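Local coordinates for protein Cry23AA1 (Bacillus thuringiensis, PDB 4RHZ) that binds zinc, forms a binary complex with Cry37Aa1 and probably acts as an insecticidal, pore-forming toxin of the aerolysin family, at residues T22-Y27 against F174-R179; F31-E36 against C167-T172; S37-F42 against P162-C167; E81-T86 against N124-T129. One frame throughout, in Å; residues are numbered along the deposited sequence. Where two conformers were deposited one is given.

Interaction 1: residues T22-Y27 against F174-R179; sequences TVKSTY and FCRGYR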
loop_
_atom_site.group_PDB
_atom_site.type_symbol
_atom_site.label_atom_id
_atom_site.label_comp_id
_atom_site.label_asym_id
_atom_site.label_seq_id
_atom_site.Cartn_x
_atom_site.Cartn_y
_atom_site.Cartn_z
ATOM N N THR A 22 38.458 30.729 -13.574
ATOM C CA THR A 22 38.853 29.849 -12.516
ATOM C C THR A 22 38.172 30.492 -11.280
ATOM O O THR A 22 38.215 31.737 -11.144
ATOM C CB THR A 22 40.390 29.804 -12.480
ATOM O OG1 THR A 22 40.844 28.683 -13.246
ATOM C CG2 THR A 22 40.907 29.604 -11.202
ATOM N N VAL A 23 37.507 29.675 -10.424
ATOM C CA VAL A 23 36.808 30.171 -9.242
ATOM C C VAL A 23 37.084 29.310 -8.005
ATOM O O VAL A 23 37.116 28.050 -8.071
ATOM C CB VAL A 23 35.304 30.141 -9.412
ATOM C CG1 VAL A 23 34.576 30.533 -8.096
ATOM C CG2 VAL A 23 34.837 30.945 -10.604
ATOM N N LYS A 24 37.316 29.981 -6.888
ATOM C CA LYS A 24 37.447 29.295 -5.653
ATOM C C LYS A 24 36.520 29.939 -4.626
ATOM O O LYS A 24 36.618 31.207 -4.404
ATOM C CB LYS A 24 38.877 29.366 -5.192
ATOM C CG LYS A 24 39.257 28.217 -4.325
ATOM C CD LYS A 24 39.221 28.617 -2.887
ATOM C CE LYS A 24 40.654 28.750 -2.354
ATOM N NZ LYS A 24 40.731 28.016 -1.038
ATOM N N SER A 25 35.592 29.122 -4.081
ATOM C CA SER A 25 34.658 29.547 -3.006
ATOM C C SER A 25 34.897 28.857 -1.663
ATOM O O SER A 25 35.389 27.775 -1.617
ATOM C CB SER A 25 33.162 29.387 -3.393
ATOM O OG SER A 25 32.806 28.092 -3.932
ATOM N N THR A 26 34.461 29.471 -0.583
ATOM C CA THR A 26 34.628 28.979 0.749
ATOM C C THR A 26 33.396 29.423 1.472
ATOM O O THR A 26 32.981 30.549 1.355
ATOM C CB THR A 26 35.849 29.639 1.409
ATOM O OG1 THR A 26 37.016 29.244 0.655
ATOM C CG2 THR A 26 36.056 29.100 2.780
ATOM N N TYR A 27 32.789 28.517 2.206
ATOM C CA TYR A 27 31.618 28.835 3.020
ATOM C C TYR A 27 32.055 29.747 4.115
ATOM O O TYR A 27 33.050 29.489 4.746
ATOM C CB TYR A 27 30.937 27.528 3.578
ATOM C CG TYR A 27 30.131 26.834 2.503
ATOM C CD1 TYR A 27 30.635 25.787 1.798
ATOM C CD2 TYR A 27 28.845 27.241 2.206
ATOM C CE1 TYR A 27 29.882 25.159 0.763
ATOM C CE2 TYR A 27 28.107 26.591 1.227
ATOM C CZ TYR A 27 28.632 25.563 0.513
ATOM O OH TYR A 27 27.839 24.937 -0.495
ATOM N N PHE A 174 32.482 33.124 0.461
ATOM C CA PHE A 174 33.514 33.978 0.042
ATOM C C PHE A 174 34.040 33.495 -1.273
ATOM O O PHE A 174 34.582 32.407 -1.326
ATOM C CB PHE A 174 34.640 34.069 1.086
ATOM C CG PHE A 174 35.678 35.138 0.724
ATOM C CD1 PHE A 174 35.286 36.469 0.555
ATOM C CD2 PHE A 174 36.953 34.798 0.437
ATOM C CE1 PHE A 174 36.180 37.450 0.186
ATOM C CE2 PHE A 174 37.860 35.772 0.045
ATOM C CZ PHE A 174 37.473 37.111 -0.064
ATOM N N CYS A 175 33.923 34.292 -2.334
ATOM C CA CYS A 175 34.325 33.821 -3.678
ATOM C C CYS A 175 35.468 34.624 -4.362
ATOM O O CYS A 175 35.427 35.868 -4.474
ATOM C CB CYS A 175 33.103 33.697 -4.630
ATOM S SG CYS A 175 31.508 33.272 -3.761
ATOM N N ARG A 176 36.467 33.881 -4.804
ATOM C CA ARG A 176 37.609 34.387 -5.478
ATOM C C ARG A 176 37.499 33.986 -6.947
ATOM O O ARG A 176 37.444 32.802 -7.244
ATOM C CB ARG A 176 38.903 33.796 -4.842
ATOM C CG ARG A 176 39.136 34.093 -3.277
ATOM C CD ARG A 176 40.406 33.362 -2.760
ATOM N NE ARG A 176 40.892 33.698 -1.409
ATOM C CZ ARG A 176 40.548 33.050 -0.265
ATOM N NH1 ARG A 176 39.647 32.053 -0.325
ATOM N NH2 ARG A 176 41.089 33.392 0.947
ATOM N N GLY A 177 37.448 34.968 -7.865
ATOM C CA GLY A 177 37.495 34.722 -9.300
ATOM C C GLY A 177 38.846 35.101 -9.878
ATOM O O GLY A 177 39.411 36.108 -9.498
ATOM N N TYR A 178 39.374 34.297 -10.778
ATOM C CA TYR A 178 40.629 34.557 -11.422
ATOM C C TYR A 178 40.444 34.482 -12.903
ATOM O O TYR A 178 39.559 33.767 -13.377
ATOM C CB TYR A 178 41.678 33.514 -11.070
ATOM C CG TYR A 178 41.836 33.282 -9.618
ATOM C CD1 TYR A 178 42.850 33.892 -8.886
ATOM C CD2 TYR A 178 40.921 32.423 -8.941
ATOM C CE1 TYR A 178 42.974 33.634 -7.471
ATOM C CE2 TYR A 178 41.004 32.191 -7.601
ATOM C CZ TYR A 178 42.031 32.783 -6.859
ATOM O OH TYR A 178 42.064 32.459 -5.533
ATOM N N ARG A 179 41.268 35.268 -13.604
ATOM C CA ARG A 179 41.305 35.370 -15.072
ATOM C C ARG A 179 42.757 35.675 -15.494
ATOM O O ARG A 179 43.385 36.560 -14.907
ATOM C CB ARG A 179 40.380 36.515 -15.496
ATOM C CG ARG A 179 39.890 36.491 -16.956
ATOM C CD ARG A 179 39.581 37.906 -17.387
ATOM N NE ARG A 179 38.482 38.015 -18.329
ATOM C CZ ARG A 179 37.330 38.631 -18.069
ATOM N NH1 ARG A 179 37.121 39.187 -16.862
ATOM N NH2 ARG A 179 36.389 38.690 -19.024
HETATM O O HOH W 1 37.324 31.538 -1.791
#
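Backbone hydrogen bonds dominate this antiparallel pairing, whose strand axes run at 169° to each other. The pair Lys24 and Arg176 forms its straightest part: Lys24 N donates to Arg176 O at 2.8 Å and 171°, and Arg176 N returns a bond to Lys24 O at 2.7 Å. Thr22 with Tyr178 and Thr26 with Phe174 are hydrogen-bonded pairs as well, although Thr26 N to Phe174 O is weak. Water 1 extends this network on the face carrying Lys24 and Arg176. It donates to the carbonyls Lys24 O and Phe174 O and accepts from Arg176 NH1 at 2.8 Å, so the guanidinium is tied to the backbone of both strands through one solvent molecule.

Lys24 and Arg176 run side by side in the same direction, which leaves two like charges, Lys24 NZ and Arg176 NH1, only 4.2 Å apart; the water and its carbonyls may ease the repulsion. Arg176 is extended from CG to NE, and Phe174 CE2 sits 3.8 Å above the centre of its guanidinium, the ring of Phe174 turning that edge to the cation. Further along the same face, the methyl Thr22 CG2 meets Tyr178 CD2 at 3.6 Å, while Thr22 O lies at the edge of the tyrosine ring.

The other face, with Val23, Ser25, Cys175 and Gly177, is turned to helix 6-18: Val23 touches Asn11 and Met14, Cys175 touches Ile10, and Ser25 OG bonds to Gln7. Strand 182-190 pairs with the far side of 174-179, which places 174-179 between 22-27 and 182-190, inside the large sheet of this aerolysin-type fold.

Interaction 2: residues F31-E36 against C167-T172; sequences FKVFNE and CDMSGT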
loop_
_atom_site.group_PDB
_atom_site.type_symbol
_atom_site.label_atom_id
_atom_site.label_comp_id
_atom_site.label_asym_id
_atom_site.label_seq_id
_atom_site.Cartn_x
_atom_site.Cartn_y
_atom_site.Cartn_z
ATOM N N PHE A 31 27.629 30.725 7.510
ATOM C CA PHE A 31 26.753 29.910 6.695
ATOM C C PHE A 31 25.966 28.900 7.513
ATOM O O PHE A 31 26.544 28.120 8.266
ATOM C CB PHE A 31 27.471 29.192 5.598
ATOM C CG PHE A 31 26.549 28.677 4.603
ATOM C CD1 PHE A 31 26.130 29.490 3.573
ATOM C CD2 PHE A 31 26.015 27.381 4.727
ATOM C CE1 PHE A 31 25.245 29.010 2.619
ATOM C CE2 PHE A 31 25.116 26.906 3.802
ATOM C CZ PHE A 31 24.728 27.735 2.720
ATOM N N LYS A 32 24.645 28.938 7.385
ATOM C CA LYS A 32 23.880 27.913 8.078
ATOM C C LYS A 32 22.731 27.226 7.304
ATOM O O LYS A 32 22.043 27.817 6.457
ATOM C CB LYS A 32 23.520 28.316 9.542
ATOM C CG LYS A 32 22.800 29.651 9.692
ATOM C CD LYS A 32 22.359 29.950 11.184
ATOM C CE LYS A 32 21.144 30.924 11.247
ATOM N NZ LYS A 32 20.047 30.455 12.189
ATOM N N VAL A 33 22.579 25.941 7.602
ATOM C CA VAL A 33 21.412 25.178 7.160
ATOM C C VAL A 33 20.513 24.874 8.377
ATOM O O VAL A 33 20.971 24.468 9.408
ATOM C CB VAL A 33 21.840 23.883 6.509
ATOM C CG1 VAL A 33 20.576 23.071 5.991
ATOM C CG2 VAL A 33 22.849 24.157 5.379
ATOM N N PHE A 34 19.222 25.071 8.247
ATOM C CA PHE A 34 18.332 24.798 9.378
ATOM C C PHE A 34 16.883 24.594 8.892
ATOM O O PHE A 34 16.593 24.701 7.645
ATOM C CB PHE A 34 18.415 25.968 10.413
ATOM C CG PHE A 34 18.071 27.322 9.817
ATOM C CD1 PHE A 34 16.812 27.888 10.012
ATOM C CD2 PHE A 34 19.008 28.021 9.012
ATOM C CE1 PHE A 34 16.510 29.176 9.461
ATOM C CE2 PHE A 34 18.705 29.284 8.455
ATOM C CZ PHE A 34 17.460 29.854 8.661
ATOM N N ASN A 35 15.984 24.342 9.870
ATOM C CA ASN A 35 14.588 23.954 9.612
ATOM C C ASN A 35 14.536 22.851 8.571
ATOM O O ASN A 35 13.788 22.959 7.592
ATOM C CB ASN A 35 13.761 25.136 9.064
ATOM C CG ASN A 35 13.621 26.274 10.061
ATOM O OD1 ASN A 35 13.817 26.075 11.261
ATOM N ND2 ASN A 35 13.341 27.486 9.557
ATOM N N GLU A 36 15.385 21.843 8.712
ATOM C CA GLU A 36 15.284 20.648 7.858
ATOM C C GLU A 36 13.942 19.969 8.135
ATOM O O GLU A 36 13.480 19.881 9.292
ATOM C CB GLU A 36 16.391 19.653 8.173
ATOM C CG GLU A 36 17.774 20.126 7.793
ATOM C CD GLU A 36 18.568 20.619 8.975
ATOM O OE1 GLU A 36 18.023 21.370 9.821
ATOM O OE2 GLU A 36 19.742 20.209 9.069
ATOM N N CYS A 167 14.703 22.606 3.267
ATOM C CA CYS A 167 15.419 23.332 4.362
ATOM C C CYS A 167 15.602 24.825 4.031
ATOM O O CYS A 167 15.330 25.256 2.911
ATOM C CB CYS A 167 16.764 22.713 4.696
ATOM S SG CYS A 167 17.840 22.697 3.259
ATOM N N ASP A 168 16.045 25.584 5.030
ATOM C CA ASP A 168 16.435 27.002 4.892
ATOM C C ASP A 168 17.936 27.133 4.991
ATOM O O ASP A 168 18.618 26.336 5.623
ATOM C CB ASP A 168 15.837 27.843 6.023
ATOM C CG ASP A 168 14.318 27.994 5.909
ATOM O OD1 ASP A 168 13.803 27.963 4.764
ATOM O OD2 ASP A 168 13.664 28.184 6.964
ATOM N N MET A 169 18.438 28.197 4.396
ATOM C CA MET A 169 19.862 28.455 4.371
ATOM C C MET A 169 20.018 29.967 4.507
ATOM O O MET A 169 19.244 30.745 3.918
ATOM C CB MET A 169 20.429 27.979 3.049
ATOM C CG MET A 169 20.695 26.516 3.019
ATOM S SD MET A 169 21.422 25.967 1.448
ATOM C CE MET A 169 20.879 24.246 1.405
ATOM N N SER A 170 20.987 30.379 5.313
ATOM C CA SER A 170 21.356 31.788 5.412
ATOM C C SER A 170 22.874 31.842 5.460
ATOM O O SER A 170 23.540 30.822 5.785
ATOM C CB SER A 170 20.798 32.428 6.675
ATOM O OG SER A 170 21.377 31.749 7.761
ATOM N N GLY A 171 23.411 33.030 5.128
ATOM C CA GLY A 171 24.851 33.190 5.088
ATOM C C GLY A 171 25.451 33.250 3.707
ATOM O O GLY A 171 24.728 33.253 2.727
ATOM N N THR A 172 26.795 33.300 3.619
ATOM C CA THR A 172 27.415 33.642 2.354
ATOM C C THR A 172 28.560 32.716 2.070
ATOM O O THR A 172 29.018 31.983 2.954
ATOM C CB THR A 172 28.020 35.057 2.419
ATOM O OG1 THR A 172 28.981 35.107 3.493
ATOM C CG2 THR A 172 26.959 36.132 2.626
#
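Phe34 lays its ring over Asp168, whose CB stands 3.8 Å from the ring centroid and 17° off the normal, a CH-pi contact. CG of Phe34 takes the crowded position between backbone N and carbonyl carbon (chi1 57°), carrying the ring to the partner strand. Lys32 NZ lies above the opposite face, offset toward the rim, sandwiching the ring. Beyond the ring, Asn35 ND2 donates to Asp168 OD2 at 2.7 Å, on its anti lone pair. Asp168 OD1 is held by His212, so both carboxylate oxygens are gripped.

The backbone is antiparallel, with Lys32-Ser170 and Phe34-Asp168 as hydrogen-bonded pairs; Lys32 N to Ser170 O is almost straight. Past Phe34 the register slips: Asn35, at a positive phi of 47°, and Glu36 together face Cys167 before Ser37 pairs with Glu166, a beta bulge in strand 32-40. On the other face Val33 CG2 packs on Met169 CG at 4.0 Å. Met169 SD meets the edge of Phe31 in a Met-aromatic contact, while Ser170 O lies over one face of that ring.

Helix 191-197 covers this end through Val191, which touches both Phe31 and Met169. On its other edge, 167-172 bonds through Cys167 and Met169 to strand 211-235.

Interaction 3: residues S37-F42 against P162-C167; sequences SVTPQF and PVNVEC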
loop_
_atom_site.group_PDB
_atom_site.type_symbol
_atom_site.label_atom_id
_atom_site.label_comp_id
_atom_site.label_asym_id
_atom_site.label_seq_id
_atom_site.Cartn_x
_atom_site.Cartn_y
_atom_site.Cartn_z
ATOM N N SER A 37 13.320 19.488 7.078
ATOM C CA SER A 37 11.988 18.973 7.199
ATOM C C SER A 37 11.667 18.096 6.024
ATOM O O SER A 37 11.632 18.583 4.887
ATOM C CB SER A 37 11.017 20.143 7.246
ATOM O OG SER A 37 9.677 19.669 7.267
ATOM N N VAL A 38 11.460 16.806 6.284
ATOM C CA VAL A 38 10.913 15.932 5.259
ATOM C C VAL A 38 9.425 15.654 5.606
ATOM O O VAL A 38 9.105 15.159 6.691
ATOM C CB VAL A 38 11.711 14.621 5.179
ATOM C CG1 VAL A 38 10.981 13.594 4.286
ATOM C CG2 VAL A 38 13.182 14.885 4.711
ATOM N N THR A 39 8.529 16.035 4.712
ATOM C CA THR A 39 7.126 15.842 4.941
ATOM C C THR A 39 6.433 15.117 3.773
ATOM O O THR A 39 6.665 15.420 2.607
ATOM C CB THR A 39 6.381 17.165 5.299
ATOM O OG1 THR A 39 6.517 18.063 4.223
ATOM C CG2 THR A 39 6.908 17.825 6.618
ATOM N N PRO A 40 5.582 14.127 4.109
ATOM C CA PRO A 40 4.799 13.313 3.177
ATOM C C PRO A 40 3.802 14.208 2.511
ATOM O O PRO A 40 3.258 15.027 3.174
ATOM C CB PRO A 40 4.077 12.313 4.108
ATOM C CG PRO A 40 3.950 13.075 5.427
ATOM C CD PRO A 40 5.283 13.798 5.518
ATOM N N GLN A 41 3.569 14.058 1.218
ATOM C CA GLN A 41 2.609 14.896 0.541
ATOM C C GLN A 41 1.145 14.594 0.945
ATOM O O GLN A 41 0.300 15.483 0.843
ATOM C CB GLN A 41 2.800 14.825 -0.978
ATOM C CG GLN A 41 4.024 15.655 -1.364
ATOM C CD GLN A 41 4.280 15.796 -2.854
ATOM O OE1 GLN A 41 3.518 15.288 -3.709
ATOM N NE2 GLN A 41 5.381 16.492 -3.184
ATOM N N PHE A 42 0.874 13.345 1.364
ATOM C CA PHE A 42 -0.387 12.920 1.932
ATOM C C PHE A 42 -0.059 11.851 2.934
ATOM O O PHE A 42 1.055 11.340 2.991
ATOM C CB PHE A 42 -1.376 12.407 0.856
ATOM C CG PHE A 42 -0.820 11.315 -0.053
ATOM C CD1 PHE A 42 -0.760 9.989 0.386
ATOM C CD2 PHE A 42 -0.367 11.616 -1.327
ATOM C CE1 PHE A 42 -0.253 8.970 -0.434
ATOM C CE2 PHE A 42 0.149 10.619 -2.160
ATOM C CZ PHE A 42 0.218 9.272 -1.696
ATOM N N PRO A 162 5.084 10.411 -2.243
ATOM C CA PRO A 162 6.061 11.478 -2.473
ATOM C C PRO A 162 6.290 12.252 -1.196
ATOM O O PRO A 162 5.348 12.489 -0.419
ATOM C CB PRO A 162 5.390 12.372 -3.530
ATOM C CG PRO A 162 4.353 11.492 -4.231
ATOM C CD PRO A 162 3.916 10.518 -3.152
ATOM N N VAL A 163 7.548 12.593 -0.920
ATOM C CA VAL A 163 7.794 13.498 0.207
ATOM C C VAL A 163 8.485 14.783 -0.304
ATOM O O VAL A 163 9.171 14.789 -1.371
ATOM C CB VAL A 163 8.600 12.833 1.353
ATOM C CG1 VAL A 163 7.968 11.500 1.778
ATOM C CG2 VAL A 163 10.062 12.590 0.943
ATOM N N ASN A 164 8.259 15.854 0.458
ATOM C CA ASN A 164 8.942 17.107 0.314
ATOM C C ASN A 164 10.211 17.061 1.140
ATOM O O ASN A 164 10.163 16.715 2.320
ATOM C CB ASN A 164 8.066 18.205 0.865
ATOM C CG ASN A 164 6.770 18.329 0.109
ATOM O OD1 ASN A 164 6.735 18.268 -1.133
ATOM N ND2 ASN A 164 5.679 18.435 0.864
ATOM N N VAL A 165 11.330 17.423 0.517
ATOM C CA VAL A 165 12.657 17.438 1.155
ATOM C C VAL A 165 13.144 18.927 1.162
ATOM O O VAL A 165 13.528 19.469 0.135
ATOM C CB VAL A 165 13.628 16.532 0.346
ATOM C CG1 VAL A 165 15.025 16.542 0.924
ATOM C CG2 VAL A 165 13.101 15.084 0.246
ATOM N N GLU A 166 13.079 19.572 2.311
ATOM C CA GLU A 166 13.131 21.005 2.427
ATOM C C GLU A 166 14.087 21.446 3.496
ATOM O O GLU A 166 14.254 20.755 4.519
ATOM C CB GLU A 166 11.756 21.559 2.784
ATOM C CG GLU A 166 10.822 21.495 1.601
ATOM C CD GLU A 166 9.490 22.128 1.935
ATOM O OE1 GLU A 166 9.240 23.244 1.473
ATOM O OE2 GLU A 166 8.712 21.556 2.717
ATOM N N CYS A 167 14.703 22.606 3.267
ATOM C CA CYS A 167 15.419 23.332 4.362
ATOM C C CYS A 167 15.602 24.825 4.031
ATOM O O CYS A 167 15.330 25.256 2.911
ATOM C CB CYS A 167 16.764 22.713 4.696
ATOM S SG CYS A 167 17.840 22.697 3.259
HETATM O O HOH W 2 8.806 19.373 4.140
#
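The side chains of Gln41 and Asn164 cross at about a right angle, with their amide planes turned 38° from each other, and Gln41 NE2 donates to Asn164 OD1 at 3.0 Å. The acceptor lies close to the amide plane of Gln41, but the donor stands 37° out of the Asn164 carbonyl plane. Gln41 OE1 rests 3.5 Å from Pro162 CB, and the Phe42 ring reaches Pro162 CD obliquely through CE2 at 3.9 Å. Asn164 ND2 makes a weak bond to Thr39 OG1, so Asn164 links two residues of the opposite segment.

Backbone bonds fix the antiparallel register: Ser37 pairs with Glu166 and Thr39 with Asn164, while Gln41 N to Pro162 O (2.9 Å) continues the bonding past the end of the strand. Water 2 lies within bonding distance of Thr39 OG1, Glu166 OE2 (each 2.6 Å) and Ser37 O; Glu166 OE1 is taken by His212.

On the opposite face Val38 CG1 presses on Val163 CG2 at 3.6 Å. These valines lie against Phe101 of strand 96-105 and Tyr118 of strand 111-119, so the large sheet packs here face to face on the four-stranded sheet, while strand 211-235 flanks 162-167 on its other edge.

Interaction 4: residues E81-T86 against N124-T129; sequences ETSAVT and NTTTTT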
loop_
_atom_site.group_PDB
_atom_site.type_symbol
_atom_site.label_atom_id
_atom_site.label_comp_id
_atom_site.label_asym_id
_atom_site.label_seq_id
_atom_site.Cartn_x
_atom_site.Cartn_y
_atom_site.Cartn_z
ATOM N N GLU A 81 11.135 -2.121 2.090
ATOM C CA GLU A 81 11.017 -0.642 2.214
ATOM C C GLU A 81 12.156 0.052 1.465
ATOM O O GLU A 81 13.338 -0.392 1.468
ATOM C CB GLU A 81 11.052 -0.186 3.657
ATOM C CG GLU A 81 10.075 -0.920 4.492
ATOM C CD GLU A 81 10.128 -0.604 5.974
ATOM O OE1 GLU A 81 11.102 -0.002 6.499
ATOM O OE2 GLU A 81 9.148 -0.993 6.647
ATOM N N THR A 82 11.794 1.161 0.835
ATOM C CA THR A 82 12.646 1.878 -0.046
ATOM C C THR A 82 12.379 3.376 0.154
ATOM O O THR A 82 11.203 3.836 0.267
ATOM C CB THR A 82 12.408 1.452 -1.425
ATOM O OG1 THR A 82 12.779 0.099 -1.497
ATOM C CG2 THR A 82 13.284 2.237 -2.482
ATOM N N SER A 83 13.490 4.110 0.274
ATOM C CA SER A 83 13.469 5.549 0.214
ATOM C C SER A 83 14.670 6.144 -0.580
ATOM O O SER A 83 15.653 5.430 -0.870
ATOM C CB SER A 83 13.347 6.121 1.599
ATOM O OG SER A 83 14.549 5.919 2.290
ATOM N N ALA A 84 14.488 7.389 -1.050
ATOM C CA ALA A 84 15.550 8.171 -1.754
ATOM C C ALA A 84 15.136 9.660 -1.798
ATOM O O ALA A 84 13.955 9.994 -1.596
ATOM C CB ALA A 84 15.779 7.660 -3.146
ATOM N N VAL A 85 16.117 10.541 -1.987
ATOM C CA VAL A 85 15.904 11.925 -2.322
ATOM C C VAL A 85 16.017 11.893 -3.840
ATOM O O VAL A 85 16.887 11.243 -4.385
ATOM C CB VAL A 85 17.050 12.780 -1.728
ATOM C CG1 VAL A 85 17.112 14.247 -2.353
ATOM C CG2 VAL A 85 16.999 12.795 -0.192
ATOM N N THR A 86 15.109 12.543 -4.538
ATOM C CA THR A 86 15.202 12.617 -6.018
ATOM C C THR A 86 15.575 14.049 -6.440
ATOM O O THR A 86 16.109 14.280 -7.548
ATOM C CB THR A 86 13.844 12.236 -6.672
ATOM O OG1 THR A 86 12.814 12.945 -5.969
ATOM C CG2 THR A 86 13.565 10.744 -6.465
ATOM N N ASN A 124 21.167 8.469 -4.291
ATOM C CA ASN A 124 21.276 7.026 -4.009
ATOM C C ASN A 124 20.019 6.480 -3.394
ATOM O O ASN A 124 19.424 7.116 -2.457
ATOM C CB ASN A 124 22.353 6.841 -2.994
ATOM C CG ASN A 124 23.727 6.915 -3.627
ATOM O OD1 ASN A 124 23.875 7.089 -4.879
ATOM N ND2 ASN A 124 24.752 6.800 -2.787
ATOM N N THR A 125 19.574 5.348 -3.893
ATOM C CA THR A 125 18.380 4.816 -3.272
ATOM C C THR A 125 18.741 3.691 -2.280
ATOM O O THR A 125 19.676 2.901 -2.556
ATOM C CB THR A 125 17.299 4.400 -4.333
ATOM O OG1 THR A 125 17.717 3.218 -4.959
ATOM C CG2 THR A 125 17.264 5.369 -5.463
ATOM N N THR A 126 18.014 3.640 -1.138
ATOM C CA THR A 126 18.202 2.574 -0.143
ATOM C C THR A 126 16.936 1.726 0.071
ATOM O O THR A 126 15.838 2.253 0.309
ATOM C CB THR A 126 18.730 3.041 1.255
ATOM O OG1 THR A 126 17.795 3.963 1.790
ATOM C CG2 THR A 126 20.110 3.723 1.190
ATOM N N THR A 127 17.128 0.413 -0.012
ATOM C CA THR A 127 16.073 -0.588 0.176
ATOM C C THR A 127 16.514 -1.616 1.213
ATOM O O THR A 127 17.661 -2.100 1.154
ATOM C CB THR A 127 15.830 -1.348 -1.113
ATOM O OG1 THR A 127 15.450 -0.437 -2.148
ATOM C CG2 THR A 127 14.727 -2.425 -0.939
ATOM N N THR A 128 15.620 -1.918 2.170
ATOM C CA THR A 128 15.708 -3.109 3.061
ATOM C C THR A 128 14.631 -4.143 2.721
ATOM O O THR A 128 13.442 -3.821 2.626
ATOM C CB THR A 128 15.535 -2.767 4.546
ATOM O OG1 THR A 128 16.399 -1.714 4.887
ATOM C CG2 THR A 128 15.986 -3.939 5.418
ATOM N N THR A 129 15.071 -5.369 2.502
ATOM C CA THR A 129 14.199 -6.522 2.334
ATOM C C THR A 129 14.479 -7.458 3.504
ATOM O O THR A 129 15.613 -7.895 3.703
ATOM C CB THR A 129 14.538 -7.293 1.053
ATOM O OG1 THR A 129 14.525 -6.399 -0.047
ATOM C CG2 THR A 129 13.498 -8.357 0.718
HETATM O O HOH W 3 18.870 9.662 -1.417
#
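Glu81 opens an antiparallel pairing whose strand axes run at 172° to each other. Its N donates to Thr128 O in a straight bond of 2.9 Å, and its carbonyl accepts from Thr128 N at 2.8 Å, nearly along the C=O axis. Thr127 CA approaches the same carbonyl at 3.0 Å in a CA-H...O contact, so Glu81 O is engaged by two successive residues.

Thr82 forms a non-hydrogen-bonded backbone pair with Thr127, and their side chains supply the link instead. Both hydroxyls are anti to their carbonyl carbons (chi1 -64° and -59°), which brings Thr82 OG1 within 2.8 Å of Thr127 OG1 in a hydrogen bond where either could be the donor. Thr127 CG2 also lies close to Thr82 OG1.

Ser83 turns back to backbone bonding, exchanging two bonds of 3.0 Å with Thr126, Ser83 N to Thr126 O and Thr126 N to Ser83 O. At Ala84 the contact becomes apolar, its CB meeting Thr125 CG2 at 3.6 Å. Val85 N reaches the other segment only through water 3, which it bonds at 2.9 Å and which donates onward to Asn124 O.

Strand 211-235 pairs with the other edge of 81-86. The long, threonine-rich antiparallel strands fit the aerolysin-type fold, and the pairing leads directly to the zinc site of His79, Glu130 and His132, with the Glu81 side chain about 5 Å from the metal.

Overall arrangement
Interactions 1, 2 and 3 follow one another along strand 146-179, with strand 22-27 pairing in the first and strand 32-40 in the other two; interactions 2 and 3 share Cys167 and have centres about 17 Å apart. Interaction 4 joins strands 67-90 and 126-142 of the same large sheet, about 15 Å from interaction 3 between centres. Interactions 1 and 2 are surface contacts, about 40 and 26 Å from the chain centre, and carry charged groups beside aromatic rings. Interactions 3 and 4 are partly buried and more central. Interaction 3 is linked by side-chain amides and interaction 4, the one near the zinc site, by threonine hydroxyls; bridging waters occur in 1, 3 and 4.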